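Local structure of fimbrial structural subunit (Actinomyces naeslundii, 3QDH) at residues V223-S231 with N239-Y248. The protein is the C-terminal part of the fimbrial shaft adhesin FimA, which mediates Actinomyces interactions with streptococci and host cells in oral biofilm development. Numbering follows the deposited sequence.
Sequences VKGLFISDS and NQKDATARCY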
# COMPACT_ATOMS: atom_id res chain seq x y z
N VAL A 223 12.06 -0.24 14.05
CA VAL A 223 10.89 0.02 13.20
C VAL A 223 11.23 -0.42 11.78
O VAL A 223 12.00 0.23 11.08
CB VAL A 223 10.48 1.51 13.24
CG1 VAL A 223 9.26 1.76 12.37
CG2 VAL A 223 10.22 1.96 14.67
N LYS A 224 10.64 -1.55 11.36
CA LYS A 224 11.02 -2.19 10.09
C LYS A 224 10.44 -1.52 8.83
O LYS A 224 10.78 -1.90 7.71
CB LYS A 224 10.69 -3.69 10.12
CG LYS A 224 11.77 -4.56 10.76
CD LYS A 224 11.48 -6.04 10.53
CE LYS A 224 12.75 -6.87 10.64
NZ LYS A 224 12.49 -8.34 10.54
N GLY A 225 9.60 -0.51 9.01
CA GLY A 225 9.06 0.21 7.87
C GLY A 225 8.26 1.44 8.22
O GLY A 225 7.32 1.37 9.02
N LEU A 226 8.64 2.57 7.63
CA LEU A 226 7.84 3.79 7.64
C LEU A 226 7.73 4.31 6.20
O LEU A 226 8.70 4.25 5.45
CB LEU A 226 8.47 4.86 8.55
CG LEU A 226 8.37 4.66 10.07
CD1 LEU A 226 9.35 5.58 10.80
CD2 LEU A 226 6.96 4.90 10.59
N PHE A 227 6.56 4.82 5.85
CA PHE A 227 6.30 5.34 4.49
C PHE A 227 7.15 6.58 4.19
O PHE A 227 7.33 7.45 5.04
CB PHE A 227 4.81 5.65 4.33
CG PHE A 227 4.46 6.33 3.04
CD1 PHE A 227 4.47 5.62 1.83
CD2 PHE A 227 4.10 7.68 3.03
CE1 PHE A 227 4.13 6.25 0.65
CE2 PHE A 227 3.75 8.31 1.85
CZ PHE A 227 3.77 7.60 0.65
N ILE A 228 7.69 6.65 2.97
CA ILE A 228 8.49 7.80 2.56
C ILE A 228 7.78 8.64 1.50
O ILE A 228 7.57 9.84 1.70
CB ILE A 228 9.90 7.37 2.07
CG1 ILE A 228 10.72 6.89 3.27
CG2 ILE A 228 10.63 8.53 1.37
CD1 ILE A 228 12.03 6.27 2.89
N SER A 229 7.40 7.99 0.40
CA SER A 229 6.78 8.66 -0.75
C SER A 229 6.29 7.61 -1.75
O SER A 229 6.68 6.44 -1.67
CB SER A 229 7.79 9.55 -1.45
OG SER A 229 8.73 8.77 -2.16
N ASP A 230 5.44 8.03 -2.68
CA ASP A 230 5.05 7.15 -3.78
C ASP A 230 5.16 7.83 -5.15
O ASP A 230 5.41 9.03 -5.24
CB ASP A 230 3.67 6.50 -3.54
CG ASP A 230 2.54 7.51 -3.50
OD1 ASP A 230 2.44 8.35 -4.43
OD2 ASP A 230 1.73 7.47 -2.56
N SER A 231 4.98 7.04 -6.21
CA SER A 231 5.24 7.49 -7.57
C SER A 231 4.04 8.23 -8.20
O SER A 231 4.11 8.64 -9.36
CB SER A 231 5.65 6.30 -8.45
OG SER A 231 4.63 5.31 -8.51
N ASN A 239 2.19 13.74 -0.20
CA ASN A 239 3.22 13.06 -0.96
C ASN A 239 4.16 14.04 -1.63
O ASN A 239 3.81 15.20 -1.84
CB ASN A 239 2.59 12.14 -2.02
CG ASN A 239 3.61 11.26 -2.74
OD1 ASN A 239 4.47 10.65 -2.11
ND2 ASN A 239 3.49 11.18 -4.07
N GLN A 240 5.36 13.57 -1.95
CA GLN A 240 6.27 14.26 -2.85
C GLN A 240 6.88 13.20 -3.77
O GLN A 240 7.73 12.41 -3.36
CB GLN A 240 7.35 15.03 -2.08
CG GLN A 240 7.84 16.28 -2.80
CD GLN A 240 8.71 17.17 -1.93
OE1 GLN A 240 8.22 18.09 -1.27
NE2 GLN A 240 10.01 16.90 -1.92
N LYS A 241 6.40 13.19 -5.01
CA LYS A 241 6.64 12.11 -5.98
C LYS A 241 8.08 11.58 -6.07
O LYS A 241 8.30 10.37 -6.07
CB LYS A 241 6.16 12.56 -7.37
CG LYS A 241 6.03 11.47 -8.42
CD LYS A 241 6.01 12.09 -9.82
CE LYS A 241 5.47 11.14 -10.88
NZ LYS A 241 6.27 9.89 -11.01
N ASP A 242 9.05 12.49 -6.15
CA ASP A 242 10.44 12.09 -6.38
C ASP A 242 11.30 12.11 -5.11
O ASP A 242 12.53 12.24 -5.18
CB ASP A 242 11.07 12.97 -7.47
CG ASP A 242 10.47 12.72 -8.85
OD1 ASP A 242 10.41 11.54 -9.29
OD2 ASP A 242 10.06 13.70 -9.51
N ALA A 243 10.67 11.97 -3.95
CA ALA A 243 11.39 12.05 -2.67
C ALA A 243 11.91 10.69 -2.19
O ALA A 243 11.22 9.66 -2.30
CB ALA A 243 10.54 12.72 -1.61
N THR A 244 13.13 10.70 -1.67
CA THR A 244 13.81 9.50 -1.20
C THR A 244 14.01 9.53 0.32
O THR A 244 14.68 8.65 0.88
CB THR A 244 15.20 9.33 -1.87
OG1 THR A 244 15.92 10.57 -1.76
CG2 THR A 244 15.06 8.94 -3.33
N ALA A 245 13.44 10.54 0.96
CA ALA A 245 13.50 10.70 2.41
C ALA A 245 12.26 11.45 2.91
O ALA A 245 11.73 12.29 2.19
CB ALA A 245 14.77 11.44 2.82
N ARG A 246 11.80 11.13 4.12
CA ARG A 246 10.64 11.79 4.72
C ARG A 246 10.86 12.01 6.22
O ARG A 246 11.46 11.17 6.90
CB ARG A 246 9.36 10.98 4.48
CG ARG A 246 8.07 11.72 4.81
CD ARG A 246 6.85 10.82 4.79
NE ARG A 246 5.71 11.44 5.48
CZ ARG A 246 4.59 11.87 4.89
NH1 ARG A 246 4.43 11.76 3.57
NH2 ARG A 246 3.63 12.41 5.62
N CYS A 247 10.36 13.14 6.72
CA CYS A 247 10.47 13.50 8.14
C CYS A 247 9.33 12.95 8.99
O CYS A 247 8.16 12.96 8.59
CB CYS A 247 10.50 15.03 8.32
SG CYS A 247 11.82 15.91 7.49
N TYR A 248 9.70 12.48 10.18
CA TYR A 248 8.76 12.11 11.22
C TYR A 248 9.18 12.76 12.54
O TYR A 248 10.27 13.33 12.64
CB TYR A 248 8.70 10.59 11.38
CG TYR A 248 7.95 9.86 10.28
CD1 TYR A 248 6.61 9.52 10.45
CD2 TYR A 248 8.59 9.50 9.10
CE1 TYR A 248 5.92 8.84 9.45
CE2 TYR A 248 7.90 8.81 8.09
CZ TYR A 248 6.56 8.49 8.28
OH TYR A 248 5.86 7.81 7.31
O HOH W 1 8.47 7.69 -4.83
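Asn239 grips the backbone of Asp230 with both ends of its amide. Asn239 OD1 accepts from Asp230 N at 2.9 Å, while ND2 donates to Asp230 O along a nearly straight bond, lying in Asn239's own amide plane but well above the plane of the carbonyl it meets. With CG anti to the backbone N (chi1 -173°), the carboxamide reaches strand 223-230 and bridges Asp230 N and O; asparagine, carrying donor and acceptor side by side, suits the task.

Other polar side chains answer backbone carbonyls. Ser229 OG donates to Ala243 O at 2.6 Å and accepts from a water that also donates to Lys241 O, so one short hydroxyl serves both sides of the type I turn Gln240-Ala243. Lys241 has the length to reach farther, and bends at its last torsion (chi4 -61°), bringing NZ to 3.0 Å from Ser231 O. Tyr248 OH donates to Phe227 O at 2.7 Å, in the carbonyl plane and on a lone pair.

The same tyrosine offers its ring to the apolar pair: Leu226 CB touches Tyr248 CE2 at 4.0 Å, with CD2 over one face toward the rim. Ile228 CG2 makes van der Waals contact with the Thr244-Ala245 backbone. Arg246 is mixed: its extended chain lays CD against Phe227 O and Ile228 O, and NH1, at the Phe227 ring edge, hydrogen-bonds Tyr192 OH while NH2 salt-bridges Asp238.

In this SpaA-like, prealbumin-type domain, strands 220-230 and 245-254 belong to different sheets, their segments running at 134° to each other. No backbone-to-backbone hydrogen bond joins them here. Side-chain donors meet Phe227 O, Asp230 O, Ser231 O and Ala243 O, so the link depends on particular polar side chains and probably helps hold the 240-243 turn against the strand.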